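Local coordinates for pancreatic lipase related protein 2 (Equus caballus, PDB 1W52) that probably hydrolyses galactolipids and triacylglycerols, releasing fatty acids, as a calcium-binding secreted lipase of the alpha/beta-hydrolase superfamily, at residues V148-H153 and G169-V174; R70-V75 and T100-S105; S64-S69 and L141-E146; A198-V203 and G224-F229. All blocks are in the same frame, centred on the assembly; numbering follows the deposited sequence.

Contact 1. Residues V148-H153 and G169-V174; sequences VHIIGH and GRVGRV
His-149 and Arg-173 each set CG anti to the backbone N (chi1 -177° and -174°), and their side chains run side by side off the same face of the sheet. They belong to neighbouring parallel strands of a beta-alpha-beta unit of the alpha/beta-hydrolase sheet, with helix 155-166 as the crossover between 148-153 and 173-177. Extended from CG to NE, the arginine carries its guanidinium alongside the imidazole, the two planes only 7° apart, and His-149 NE2 lies over one guanidinium face, 3.5 Å from Arg-173 CZ. The imidazole has polar partners of its own: NE2 bonds to Thr-175 OG1 and ND1 to His-73 ND1. Arg-173 spends its N-H groups on a salt bridge to Asp-202 and on the carbonyls of Gly-310 and His-311. An alanine at Arg-173 would probably leave Asp-202 without its charged mate and open a gap beside the imidazole of His-149. The backbones are joined by Arg-173 N to Val-148 O at 3.2 Å and by Ile-150 N to Arg-173 O at 2.6 Å. On the other face Ile-150 and Val-174 pair, CB to CB 4.2 Å, while Val-148 CG1 meets Val-171 CG2 at 4.1 Å.

Contact 2. Residues R70-V75 and T100-S105; sequences RKTHFV and TTNCIS
The guanidinium of Arg-70 carries Thr-100 OG1 over one face, displaced toward the rim, and the approach is too poorly angled for a hydrogen bond. The ring of Phe-74 lies beside the Ile-104 side chain, both pointing the same way, though their exact spacing is doubtful. A third flat group, the amide of Asn-102, is used in its own plane: ND2 donates to Thr-72 OG1 at 3.0 Å, the acceptor only 13° out of that plane. Both ends of this pair have second partners that fix them further, because Thr-72 OG1 has another in Tyr-143 and Asn-102 OD1 takes the backbone N-H of Gln-67. On the opposite face of the sheet His-73 CB packs against Cys-103 SG at 3.8 Å, and Val-75 CG2 comes to 4.1 Å from the same SG. That sulfur is tied by a disulfide to Cys-92 of helix 87-96, whereas the His-73 ring, besides its bond to His-149, reaches Glu-99 through NE2. Between the faces the strands are joined by His-73 N to Asn-102 O at 2.7 Å, Ile-104 N to His-73 O at 2.6 Å and Val-75 N to Ile-104 O at 2.7 Å. Helix 87-96 makes the connection between strands 72-76 and 102-107, and the whole is a beta-alpha-beta crossover of the alpha/beta-hydrolase sheet.

Contact 3. Residues S64-S69 and L141-E146; sequences SNFQSS and LSYNPE
Phe-66 brings CZ of its ring obliquely to the CD1-CE1 bond of Tyr-143, with Phe-66 CZ 3.4 Å from Tyr-143 CD1 and 3.5 Å from Tyr-143 CE1. The ring centres are 5.4 Å apart and the planes are turned 44° from each other. CB of Phe-66 already points toward 141-146, and CG, anti to the backbone N (chi1 174°), continues from it. Leu-141 CD1 reaches the edge of the same ring, 4.0 Å from Phe-66 CE1, and the methyl also comes to 4.3 Å from Ser-68 CB. The tyrosine ring is bordered by backbone as well, since Ser-68 O lies 3.8 Å from Tyr-143 CD1 and Gln-67 O sits at the ring edge. No hydrogen bond spans the two segments, so this is a contact of carbon surfaces and of ring against carbonyl. The polar end of Tyr-143 looks further: its hydroxyl meets Thr-72 OG1 and the carbonyls of Arg-70 and Asn-147, bonds that fix the position of the hydroxyl end, while any limit on the turning of the ring would come from Phe-66 CZ and Ser-68 O beside CD1 and CE1. Both segments are loops. Residues 64-69 lead from helix 59-62 into strand 72-76, while 141-146 carries the chain from the long helix 116-141, left through the positive phi of Ser-142, toward strand 148-153. Leu-137 of that helix touches both aromatic rings, and Leu-41 of strand 38-43 packs on Phe-66.

Contact 4. Residues A198-V203 and G224-F229; sequences AQFVDV and GHMDFF
His-225 ND1 accepts the backbone N-H of Val-201 at 2.9 Å, on a nearly straight line (166°) and with the donor only 3° out of the ring plane. A side-chain nitrogen thus takes an amide at the entrance to two parallel strands. CG of His-225 lies anti to the carbonyl carbon (chi1 -58°), and the ring beyond it has ND1 in reach of Val-201 N. Val-201 answers with its own carbonyl, gripped by two donors of the same chain segment, His-225 N at 2.7 Å and Met-226 N at 3.3 Å. Further along, Val-203 N to Met-226 O and Phe-228 N to Val-203 O, each 2.8 Å, continue the pairing. The Phe-228 ring turns its edge to Val-203 O, and Phe-200 crosses the imidazole obliquely, its CD1 3.8 Å from His-225 ND1. In the next shell Asp-227 OD2 takes the N-H of Gly-224 at 3.1 Å on its syn side, tilted out of the carboxylate plane, while OD1 lies 3.7 Å from Val-203 CB and is held by His-205 NE2 and Val-223 N. On the other face of the sheet Asp-202 bonds to Thr-175. Just ahead of 198-203 in the chain stands Asp-197, a ligand of the bound calcium ion. An alanine at His-225 would probably leave Val-201 N without its acceptor and free the start of strand 201-204 to shift. Because ND1 is the acceptor, the ring proton is likely to sit on NE2, so the contact probably depends on the NE2-H tautomer.

Contacts 1, 2 and 4 are buried pairings of parallel strands in one central sheet, whereas contact 3 is a partly buried meeting of loops near the surface. Contacts 1 and 2 stand side by side, as strands 148-153 and 72-76 are neighbours; contacts 1 and 4 follow across strands 173-177 and 201-204. Contact 2 lies within the chain loop that contact 3 closes. The chemistry changes with place: contact 1 sets a charged group beside an imidazole, contact 2 adds an amide-hydroxyl bond and a disulfide sulfur, and contact 4 recruits a histidine into the backbone ladder. Contact 3, with no hydrogen bond across it, relies on packing around aromatic rings.

Contact 1. Residues V148-H153 and G169-V174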
loop_
_atom_site.group_PDB
_atom_site.type_symbol
_atom_site.label_atom_id
_atom_site.label_comp_id
_atom_site.label_asym_id
_atom_site.label_seq_id
_atom_site.Cartn_x
_atom_site.Cartn_y
_atom_site.Cartn_z
ATOM N N VAL A 148 11.905 -14.957 7.156
ATOM C CA VAL A 148 12.245 -14.139 5.989
ATOM C C VAL A 148 11.013 -13.472 5.448
ATOM O O VAL A 148 9.991 -14.127 5.253
ATOM C CB VAL A 148 12.768 -14.975 4.857
ATOM C CG1 VAL A 148 12.860 -14.114 3.569
ATOM C CG2 VAL A 148 14.093 -15.561 5.224
ATOM N N HIS A 149 11.159 -12.172 5.187
ATOM C CA HIS A 149 10.127 -11.311 4.600
ATOM C C HIS A 149 10.620 -10.770 3.288
ATOM O O HIS A 149 11.652 -10.045 3.245
ATOM C CB HIS A 149 9.899 -10.127 5.488
ATOM C CG HIS A 149 8.815 -9.213 5.021
ATOM N ND1 HIS A 149 8.770 -7.876 5.372
ATOM C CD2 HIS A 149 7.715 -9.449 4.270
ATOM C CE1 HIS A 149 7.683 -7.334 4.862
ATOM N NE2 HIS A 149 7.028 -8.262 4.183
ATOM N N ILE A 150 9.926 -11.127 2.213
ATOM C CA ILE A 150 10.282 -10.554 0.940
ATOM C C ILE A 150 9.297 -9.511 0.547
ATOM O O ILE A 150 8.114 -9.750 0.586
ATOM C CB ILE A 150 10.338 -11.571 -0.119
ATOM C CG1 ILE A 150 11.394 -12.601 0.213
ATOM C CG2 ILE A 150 10.827 -10.885 -1.398
ATOM C CD1 ILE A 150 11.309 -13.812 -0.609
ATOM N N ILE A 151 9.783 -8.348 0.154
ATOM C CA ILE A 151 8.896 -7.257 -0.241
ATOM C C ILE A 151 9.204 -6.913 -1.686
ATOM O O ILE A 151 10.295 -6.452 -1.949
ATOM C CB ILE A 151 9.177 -6.009 0.610
ATOM C CG1 ILE A 151 9.234 -6.304 2.100
ATOM C CG2 ILE A 151 8.103 -5.008 0.384
ATOM C CD1 ILE A 151 9.624 -5.043 2.949
ATOM N N GLY A 152 8.281 -7.094 -2.612
ATOM C CA GLY A 152 8.585 -6.795 -4.009
ATOM C C GLY A 152 7.622 -5.787 -4.629
ATOM O O GLY A 152 6.423 -5.863 -4.414
ATOM N N HIS A 153 8.135 -4.853 -5.416
ATOM C CA HIS A 153 7.295 -3.915 -6.190
ATOM C C HIS A 153 7.141 -4.294 -7.691
ATOM O O HIS A 153 8.120 -4.570 -8.356
ATOM C CB HIS A 153 7.839 -2.469 -6.116
ATOM C CG HIS A 153 7.083 -1.521 -7.003
ATOM N ND1 HIS A 153 7.557 -1.119 -8.235
ATOM C CD2 HIS A 153 5.850 -0.961 -6.875
ATOM C CE1 HIS A 153 6.661 -0.329 -8.809
ATOM N NE2 HIS A 153 5.607 -0.236 -8.020
ATOM N N GLY A 169 6.546 -22.493 -0.102
ATOM C CA GLY A 169 5.802 -21.664 0.846
ATOM C C GLY A 169 6.295 -21.648 2.288
ATOM O O GLY A 169 5.512 -21.373 3.220
ATOM N N ARG A 170 7.599 -21.889 2.456
ATOM C CA ARG A 170 8.249 -22.005 3.765
ATOM C C ARG A 170 8.616 -20.630 4.310
ATOM O O ARG A 170 8.868 -20.464 5.490
ATOM C CB ARG A 170 9.513 -22.918 3.678
ATOM C CG ARG A 170 9.297 -24.397 4.056
ATOM C CD ARG A 170 8.505 -24.574 5.367
ATOM N NE ARG A 170 7.840 -25.870 5.501
ATOM C CZ ARG A 170 6.714 -26.089 6.194
ATOM N NH1 ARG A 170 6.091 -25.098 6.836
ATOM N NH2 ARG A 170 6.206 -27.322 6.246
ATOM N N VAL A 171 8.639 -19.660 3.415
ATOM C CA VAL A 171 9.036 -18.287 3.705
ATOM C C VAL A 171 7.873 -17.549 4.397
ATOM O O VAL A 171 6.730 -17.608 3.988
ATOM C CB VAL A 171 9.527 -17.565 2.404
ATOM C CG1 VAL A 171 8.686 -18.005 1.226
ATOM C CG2 VAL A 171 9.456 -16.071 2.511
ATOM N N GLY A 172 8.192 -16.850 5.468
ATOM C CA GLY A 172 7.185 -16.361 6.374
ATOM C C GLY A 172 6.298 -15.291 5.816
ATOM O O GLY A 172 5.140 -15.192 6.185
ATOM N N ARG A 173 6.842 -14.449 4.955
ATOM C CA ARG A 173 6.037 -13.392 4.358
ATOM C C ARG A 173 6.636 -12.796 3.118
ATOM O O ARG A 173 7.824 -12.452 3.066
ATOM C CB ARG A 173 5.865 -12.282 5.345
ATOM C CG ARG A 173 4.948 -11.192 4.948
ATOM C CD ARG A 173 5.079 -10.062 5.913
ATOM N NE ARG A 173 4.079 -9.023 5.751
ATOM C CZ ARG A 173 4.217 -7.787 6.227
ATOM N NH1 ARG A 173 5.325 -7.461 6.875
ATOM N NH2 ARG A 173 3.254 -6.877 6.077
ATOM N N VAL A 174 5.775 -12.665 2.123
ATOM C CA VAL A 174 6.075 -11.880 0.951
ATOM C C VAL A 174 4.954 -10.860 0.872
ATOM O O VAL A 174 3.778 -11.163 1.129
ATOM C CB VAL A 174 6.272 -12.730 -0.347
ATOM C CG1 VAL A 174 5.174 -13.657 -0.538
ATOM C CG2 VAL A 174 6.299 -11.846 -1.579
#

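Contact 2. Residues R70-V75 and T100-S105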
loop_
_atom_site.group_PDB
_atom_site.type_symbol
_atom_site.label_atom_id
_atom_site.label_comp_id
_atom_site.label_asym_id
_atom_site.label_seq_id
_atom_site.Cartn_x
_atom_site.Cartn_y
_atom_site.Cartn_z
ATOM N N ARG A 70 18.061 -12.596 13.930
ATOM C CA ARG A 70 16.995 -11.638 13.575
ATOM C C ARG A 70 16.210 -11.936 12.305
ATOM O O ARG A 70 16.752 -12.614 11.434
ATOM C CB ARG A 70 17.653 -10.302 13.354
ATOM C CG ARG A 70 18.458 -9.885 14.533
ATOM C CD ARG A 70 17.628 -9.850 15.753
ATOM N NE ARG A 70 18.161 -8.970 16.763
ATOM C CZ ARG A 70 17.546 -8.719 17.897
ATOM N NH1 ARG A 70 16.361 -9.234 18.139
ATOM N NH2 ARG A 70 18.096 -7.929 18.785
ATOM N N LYS A 71 14.972 -11.409 12.183
ATOM C CA LYS A 71 14.234 -11.404 10.886
ATOM C C LYS A 71 15.095 -10.880 9.730
ATOM O O LYS A 71 16.025 -10.139 9.959
ATOM C CB LYS A 71 13.004 -10.479 10.900
ATOM C CG LYS A 71 11.759 -10.994 11.606
ATOM C CD LYS A 71 10.537 -10.038 11.428
ATOM C CE LYS A 71 9.915 -10.154 10.036
ATOM N NZ LYS A 71 9.451 -11.551 9.626
ATOM N N THR A 72 14.769 -11.243 8.498
ATOM C CA THR A 72 15.444 -10.677 7.340
ATOM C C THR A 72 14.461 -10.157 6.288
ATOM O O THR A 72 13.602 -10.894 5.781
ATOM C CB THR A 72 16.336 -11.706 6.729
ATOM O OG1 THR A 72 17.304 -12.144 7.702
ATOM C CG2 THR A 72 17.117 -11.128 5.537
ATOM N N HIS A 73 14.577 -8.872 5.979
ATOM C CA HIS A 73 13.772 -8.248 4.932
ATOM C C HIS A 73 14.538 -8.172 3.613
ATOM O O HIS A 73 15.673 -7.723 3.544
ATOM C CB HIS A 73 13.322 -6.865 5.374
ATOM C CG HIS A 73 12.575 -6.889 6.669
ATOM N ND1 HIS A 73 11.322 -7.433 6.786
ATOM C CD2 HIS A 73 12.911 -6.450 7.905
ATOM C CE1 HIS A 73 10.911 -7.324 8.039
ATOM N NE2 HIS A 73 11.856 -6.725 8.738
ATOM N N PHE A 74 13.893 -8.691 2.582
ATOM C CA PHE A 74 14.349 -8.585 1.208
ATOM C C PHE A 74 13.443 -7.557 0.538
ATOM O O PHE A 74 12.211 -7.551 0.751
ATOM C CB PHE A 74 14.153 -9.921 0.525
ATOM C CG PHE A 74 15.260 -10.933 0.792
ATOM C CD1 PHE A 74 14.998 -12.149 1.481
ATOM C CD2 PHE A 74 16.537 -10.728 0.293
ATOM C CE1 PHE A 74 15.975 -13.084 1.646
ATOM C CE2 PHE A 74 17.517 -11.681 0.478
ATOM C CZ PHE A 74 17.223 -12.854 1.146
ATOM N N VAL A 75 14.046 -6.703 -0.272
ATOM C CA VAL A 75 13.309 -5.690 -1.014
ATOM C C VAL A 75 13.674 -5.763 -2.482
ATOM O O VAL A 75 14.747 -5.388 -2.863
ATOM C CB VAL A 75 13.678 -4.345 -0.489
ATOM C CG1 VAL A 75 13.065 -3.274 -1.320
ATOM C CG2 VAL A 75 13.194 -4.235 0.956
ATOM N N THR A 100 15.562 -4.333 14.966
ATOM C CA THR A 100 16.947 -4.746 14.778
ATOM C C THR A 100 16.904 -6.011 13.953
ATOM O O THR A 100 16.276 -6.994 14.310
ATOM C CB THR A 100 17.835 -4.814 16.081
ATOM O OG1 THR A 100 17.224 -5.626 17.064
ATOM C CG2 THR A 100 17.961 -3.398 16.771
ATOM N N THR A 101 17.534 -5.909 12.786
ATOM C CA THR A 101 17.286 -6.816 11.709
ATOM C C THR A 101 18.270 -6.719 10.539
ATOM O O THR A 101 19.110 -5.823 10.478
ATOM C CB THR A 101 15.896 -6.509 11.225
ATOM O OG1 THR A 101 15.063 -6.274 12.369
ATOM C CG2 THR A 101 15.244 -7.704 10.544
ATOM N N ASN A 102 18.140 -7.709 9.650
ATOM C CA ASN A 102 18.819 -7.808 8.380
ATOM C C ASN A 102 17.910 -7.365 7.269
ATOM O O ASN A 102 16.821 -7.937 7.080
ATOM C CB ASN A 102 19.143 -9.273 8.096
ATOM C CG ASN A 102 19.857 -9.933 9.224
ATOM O OD1 ASN A 102 20.877 -9.410 9.693
ATOM N ND2 ASN A 102 19.342 -11.097 9.676
ATOM N N CYS A 103 18.345 -6.375 6.498
ATOM C CA CYS A 103 17.581 -5.977 5.322
ATOM C C CYS A 103 18.435 -6.011 4.073
ATOM O O CYS A 103 19.428 -5.336 3.996
ATOM C CB CYS A 103 16.934 -4.610 5.533
ATOM S SG CYS A 103 15.776 -4.213 4.193
ATOM N N ILE A 104 18.047 -6.840 3.115
ATOM C CA ILE A 104 18.724 -6.920 1.816
ATOM C C ILE A 104 17.870 -6.342 0.672
ATOM O O ILE A 104 16.665 -6.634 0.549
ATOM C CB ILE A 104 19.077 -8.389 1.432
ATOM C CG1 ILE A 104 19.781 -9.143 2.572
ATOM C CG2 ILE A 104 19.921 -8.411 0.161
ATOM C CD1 ILE A 104 19.602 -10.646 2.468
ATOM N N SER A 105 18.541 -5.553 -0.167
ATOM C CA SER A 105 17.973 -4.942 -1.350
ATOM C C SER A 105 18.476 -5.773 -2.498
ATOM O O SER A 105 19.669 -5.969 -2.626
ATOM C CB SER A 105 18.458 -3.500 -1.453
ATOM O OG SER A 105 18.196 -2.946 -2.737
#

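Contact 3. Residues S64-S69 and L141-E146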
loop_
_atom_site.group_PDB
_atom_site.type_symbol
_atom_site.label_atom_id
_atom_site.label_comp_id
_atom_site.label_asym_id
_atom_site.label_seq_id
_atom_site.Cartn_x
_atom_site.Cartn_y
_atom_site.Cartn_z
ATOM N N SER A 64 30.087 -11.370 7.145
ATOM C CA SER A 64 29.225 -10.163 7.135
ATOM C C SER A 64 28.349 -10.004 8.380
ATOM O O SER A 64 28.106 -10.971 9.132
ATOM C CB SER A 64 28.299 -10.184 5.922
ATOM O OG SER A 64 27.425 -11.303 5.975
ATOM N N ASN A 65 27.820 -8.795 8.539
ATOM C CA ASN A 65 27.057 -8.424 9.727
ATOM C C ASN A 65 25.706 -9.107 9.829
ATOM O O ASN A 65 24.991 -8.962 10.827
ATOM C CB ASN A 65 26.865 -6.916 9.784
ATOM C CG ASN A 65 28.165 -6.181 9.907
ATOM O OD1 ASN A 65 29.132 -6.506 9.242
ATOM N ND2 ASN A 65 28.203 -5.185 10.764
ATOM N N PHE A 66 25.349 -9.856 8.800
ATOM C CA PHE A 66 24.124 -10.616 8.847
ATOM C C PHE A 66 24.027 -11.292 10.206
ATOM O O PHE A 66 24.997 -11.861 10.646
ATOM C CB PHE A 66 24.122 -11.653 7.730
ATOM C CG PHE A 66 22.951 -12.607 7.770
ATOM C CD1 PHE A 66 23.064 -13.837 8.372
ATOM C CD2 PHE A 66 21.760 -12.281 7.184
ATOM C CE1 PHE A 66 22.003 -14.695 8.396
ATOM C CE2 PHE A 66 20.700 -13.161 7.206
ATOM C CZ PHE A 66 20.821 -14.358 7.807
ATOM N N GLN A 67 22.854 -11.230 10.839
ATOM C CA GLN A 67 22.604 -11.780 12.175
ATOM C C GLN A 67 21.546 -12.878 12.116
ATOM O O GLN A 67 20.361 -12.597 11.989
ATOM C CB GLN A 67 22.200 -10.681 13.186
ATOM C CG GLN A 67 21.462 -9.445 12.634
ATOM C CD GLN A 67 21.845 -8.091 13.312
ATOM O OE1 GLN A 67 23.020 -7.820 13.525
ATOM N NE2 GLN A 67 20.846 -7.243 13.616
ATOM N N SER A 68 21.977 -14.133 12.230
ATOM C CA SER A 68 21.046 -15.266 12.144
ATOM C C SER A 68 19.979 -15.247 13.233
ATOM O O SER A 68 18.979 -15.951 13.151
ATOM C CB SER A 68 21.805 -16.592 12.186
ATOM O OG SER A 68 22.153 -16.895 13.528
ATOM N N SER A 69 20.221 -14.440 14.253
ATOM C CA SER A 69 19.265 -14.225 15.339
ATOM C C SER A 69 17.965 -13.477 14.930
ATOM O O SER A 69 16.900 -13.719 15.502
ATOM C CB SER A 69 19.959 -13.470 16.476
ATOM O OG SER A 69 19.038 -13.151 17.512
ATOM N N LEU A 141 23.499 -21.608 8.095
ATOM C CA LEU A 141 23.370 -21.131 9.477
ATOM C C LEU A 141 22.081 -21.524 10.155
ATOM O O LEU A 141 21.665 -20.855 11.082
ATOM C CB LEU A 141 23.492 -19.618 9.577
ATOM C CG LEU A 141 24.252 -18.791 8.535
ATOM C CD1 LEU A 141 24.765 -17.486 9.209
ATOM C CD2 LEU A 141 25.417 -19.546 7.802
ATOM N N SER A 142 21.467 -22.617 9.716
ATOM C CA SER A 142 20.141 -23.058 10.219
ATOM C C SER A 142 19.083 -21.951 10.308
ATOM O O SER A 142 18.124 -22.047 11.105
ATOM C CB SER A 142 20.281 -23.745 11.570
ATOM O OG SER A 142 21.161 -24.842 11.465
ATOM N N TYR A 143 19.248 -20.921 9.467
ATOM C CA TYR A 143 18.321 -19.805 9.404
ATOM C C TYR A 143 16.965 -20.279 8.904
ATOM O O TYR A 143 16.771 -20.628 7.749
ATOM C CB TYR A 143 18.867 -18.676 8.540
ATOM C CG TYR A 143 18.103 -17.392 8.713
ATOM C CD1 TYR A 143 18.635 -16.320 9.422
ATOM C CD2 TYR A 143 16.842 -17.250 8.172
ATOM C CE1 TYR A 143 17.919 -15.134 9.559
ATOM C CE2 TYR A 143 16.127 -16.092 8.325
ATOM C CZ TYR A 143 16.657 -15.038 9.003
ATOM O OH TYR A 143 15.889 -13.910 9.121
ATOM N N ASN A 144 16.027 -20.305 9.820
ATOM C CA ASN A 144 14.667 -20.658 9.506
ATOM C C ASN A 144 14.073 -19.740 8.389
ATOM O O ASN A 144 14.014 -18.512 8.530
ATOM C CB ASN A 144 13.893 -20.569 10.826
ATOM C CG ASN A 144 12.451 -20.939 10.698
ATOM O OD1 ASN A 144 12.053 -21.665 9.779
ATOM N ND2 ASN A 144 11.639 -20.440 11.638
ATOM N N PRO A 145 13.711 -20.316 7.249
ATOM C CA PRO A 145 12.932 -19.601 6.241
ATOM C C PRO A 145 11.724 -18.822 6.718
ATOM O O PRO A 145 11.475 -17.799 6.086
ATOM C CB PRO A 145 12.519 -20.729 5.297
ATOM C CG PRO A 145 13.742 -21.514 5.256
ATOM C CD PRO A 145 14.112 -21.635 6.738
ATOM N N GLU A 146 11.016 -19.246 7.763
ATOM C CA GLU A 146 9.853 -18.476 8.230
ATOM C C GLU A 146 10.199 -17.158 8.959
ATOM O O GLU A 146 9.323 -16.430 9.354
ATOM C CB GLU A 146 8.917 -19.341 9.058
ATOM C CG GLU A 146 9.161 -19.243 10.546
ATOM C CD GLU A 146 8.250 -20.142 11.365
ATOM O OE1 GLU A 146 7.008 -20.038 11.198
ATOM O OE2 GLU A 146 8.773 -20.933 12.187
#

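Contact 4. Residues A198-V203 and G224-F229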
loop_
_atom_site.group_PDB
_atom_site.type_symbol
_atom_site.label_atom_id
_atom_site.label_comp_id
_atom_site.label_asym_id
_atom_site.label_seq_id
_atom_site.Cartn_x
_atom_site.Cartn_y
_atom_site.Cartn_z
ATOM N N ALA A 198 3.932 -17.876 0.227
ATOM C CA ALA A 198 4.453 -17.621 1.579
ATOM C C ALA A 198 3.440 -17.996 2.633
ATOM O O ALA A 198 2.289 -18.259 2.317
ATOM C CB ALA A 198 4.889 -16.216 1.746
ATOM N N GLN A 199 3.885 -18.067 3.879
ATOM C CA GLN A 199 2.974 -18.367 4.964
ATOM C C GLN A 199 1.975 -17.244 5.061
ATOM O O GLN A 199 0.834 -17.421 5.473
ATOM C CB GLN A 199 3.727 -18.513 6.286
ATOM C CG GLN A 199 4.798 -19.627 6.302
ATOM C CD GLN A 199 4.214 -21.013 6.443
ATOM O OE1 GLN A 199 3.106 -21.291 6.003
ATOM N NE2 GLN A 199 4.981 -21.891 7.064
ATOM N N PHE A 200 2.433 -16.066 4.655
ATOM C CA PHE A 200 1.626 -14.856 4.644
ATOM C C PHE A 200 1.999 -13.969 3.464
ATOM O O PHE A 200 3.180 -13.555 3.327
ATOM C CB PHE A 200 1.899 -14.084 5.900
ATOM C CG PHE A 200 1.101 -12.834 6.023
ATOM C CD1 PHE A 200 -0.269 -12.806 5.713
ATOM C CD2 PHE A 200 1.708 -11.649 6.470
ATOM C CE1 PHE A 200 -1.015 -11.630 5.879
ATOM C CE2 PHE A 200 0.938 -10.483 6.633
ATOM C CZ PHE A 200 -0.414 -10.492 6.335
ATOM N N VAL A 201 0.978 -13.649 2.660
ATOM C CA VAL A 201 1.097 -12.733 1.527
ATOM C C VAL A 201 0.125 -11.584 1.738
ATOM O O VAL A 201 -1.095 -11.781 1.881
ATOM C CB VAL A 201 0.760 -13.423 0.150
ATOM C CG1 VAL A 201 0.954 -12.462 -1.027
ATOM C CG2 VAL A 201 1.603 -14.709 -0.104
ATOM N N ASP A 202 0.667 -10.385 1.712
ATOM C CA ASP A 202 -0.158 -9.187 1.782
ATOM C C ASP A 202 0.110 -8.299 0.574
ATOM O O ASP A 202 1.246 -8.078 0.187
ATOM C CB ASP A 202 0.136 -8.394 3.053
ATOM C CG ASP A 202 1.626 -8.089 3.225
ATOM O OD1 ASP A 202 2.470 -8.950 2.813
ATOM O OD2 ASP A 202 2.025 -7.022 3.751
ATOM N N VAL A 203 -0.931 -7.747 -0.002
ATOM C CA VAL A 203 -0.772 -6.965 -1.202
ATOM C C VAL A 203 -1.338 -5.548 -1.064
ATOM O O VAL A 203 -2.419 -5.363 -0.538
ATOM C CB VAL A 203 -1.455 -7.671 -2.364
ATOM C CG1 VAL A 203 -0.981 -7.095 -3.704
ATOM C CG2 VAL A 203 -1.167 -9.149 -2.288
ATOM N N GLY A 224 -3.425 -12.302 -2.283
ATOM C CA GLY A 224 -2.775 -12.340 -0.986
ATOM C C GLY A 224 -3.739 -12.938 -0.005
ATOM O O GLY A 224 -4.895 -13.195 -0.358
ATOM N N HIS A 225 -3.281 -13.184 1.217
ATOM C CA HIS A 225 -4.235 -13.439 2.288
ATOM C C HIS A 225 -4.965 -12.132 2.540
ATOM O O HIS A 225 -6.140 -12.107 2.903
ATOM C CB HIS A 225 -3.550 -13.986 3.541
ATOM C CG HIS A 225 -2.795 -15.237 3.261
ATOM N ND1 HIS A 225 -1.439 -15.227 2.992
ATOM C CD2 HIS A 225 -3.207 -16.515 3.097
ATOM C CE1 HIS A 225 -1.035 -16.453 2.721
ATOM N NE2 HIS A 225 -2.090 -17.248 2.753
ATOM N N MET A 226 -4.262 -11.038 2.291
ATOM C CA MET A 226 -4.865 -9.728 2.400
ATOM C C MET A 226 -4.538 -8.852 1.181
ATOM O O MET A 226 -3.409 -8.739 0.758
ATOM C CB MET A 226 -4.335 -9.105 3.661
ATOM C CG MET A 226 -4.358 -10.024 4.855
ATOM S SD MET A 226 -4.520 -8.994 6.323
ATOM C CE MET A 226 -3.012 -8.911 7.005
ATOM N N ASP A 227 -5.553 -8.256 0.607
ATOM C CA ASP A 227 -5.395 -7.386 -0.528
ATOM C C ASP A 227 -5.960 -6.078 -0.058
ATOM O O ASP A 227 -7.138 -6.003 0.219
ATOM C CB ASP A 227 -6.204 -7.931 -1.712
ATOM C CG ASP A 227 -5.569 -9.175 -2.316
ATOM O OD1 ASP A 227 -4.760 -8.997 -3.291
ATOM O OD2 ASP A 227 -5.793 -10.345 -1.836
ATOM N N PHE A 228 -5.104 -5.069 0.085
ATOM C CA PHE A 228 -5.519 -3.713 0.458
ATOM C C PHE A 228 -5.742 -2.854 -0.791
ATOM O O PHE A 228 -4.964 -2.975 -1.761
ATOM C CB PHE A 228 -4.453 -3.045 1.299
ATOM C CG PHE A 228 -4.146 -3.755 2.575
ATOM C CD1 PHE A 228 -3.398 -4.920 2.579
ATOM C CD2 PHE A 228 -4.567 -3.240 3.776
ATOM C CE1 PHE A 228 -3.088 -5.554 3.741
ATOM C CE2 PHE A 228 -4.264 -3.874 4.964
ATOM C CZ PHE A 228 -3.515 -5.024 4.942
ATOM N N PHE A 229 -6.757 -1.967 -0.744
ATOM C CA PHE A 229 -7.073 -1.047 -1.850
ATOM C C PHE A 229 -7.124 0.450 -1.490
ATOM O O PHE A 229 -8.204 1.041 -1.459
ATOM C CB PHE A 229 -8.398 -1.480 -2.460
ATOM C CG PHE A 229 -8.330 -2.798 -3.100
ATOM C CD1 PHE A 229 -8.472 -3.948 -2.337
ATOM C CD2 PHE A 229 -8.070 -2.904 -4.456
ATOM C CE1 PHE A 229 -8.400 -5.229 -2.969
ATOM C CE2 PHE A 229 -7.938 -4.159 -5.091
ATOM C CZ PHE A 229 -8.115 -5.324 -4.356
#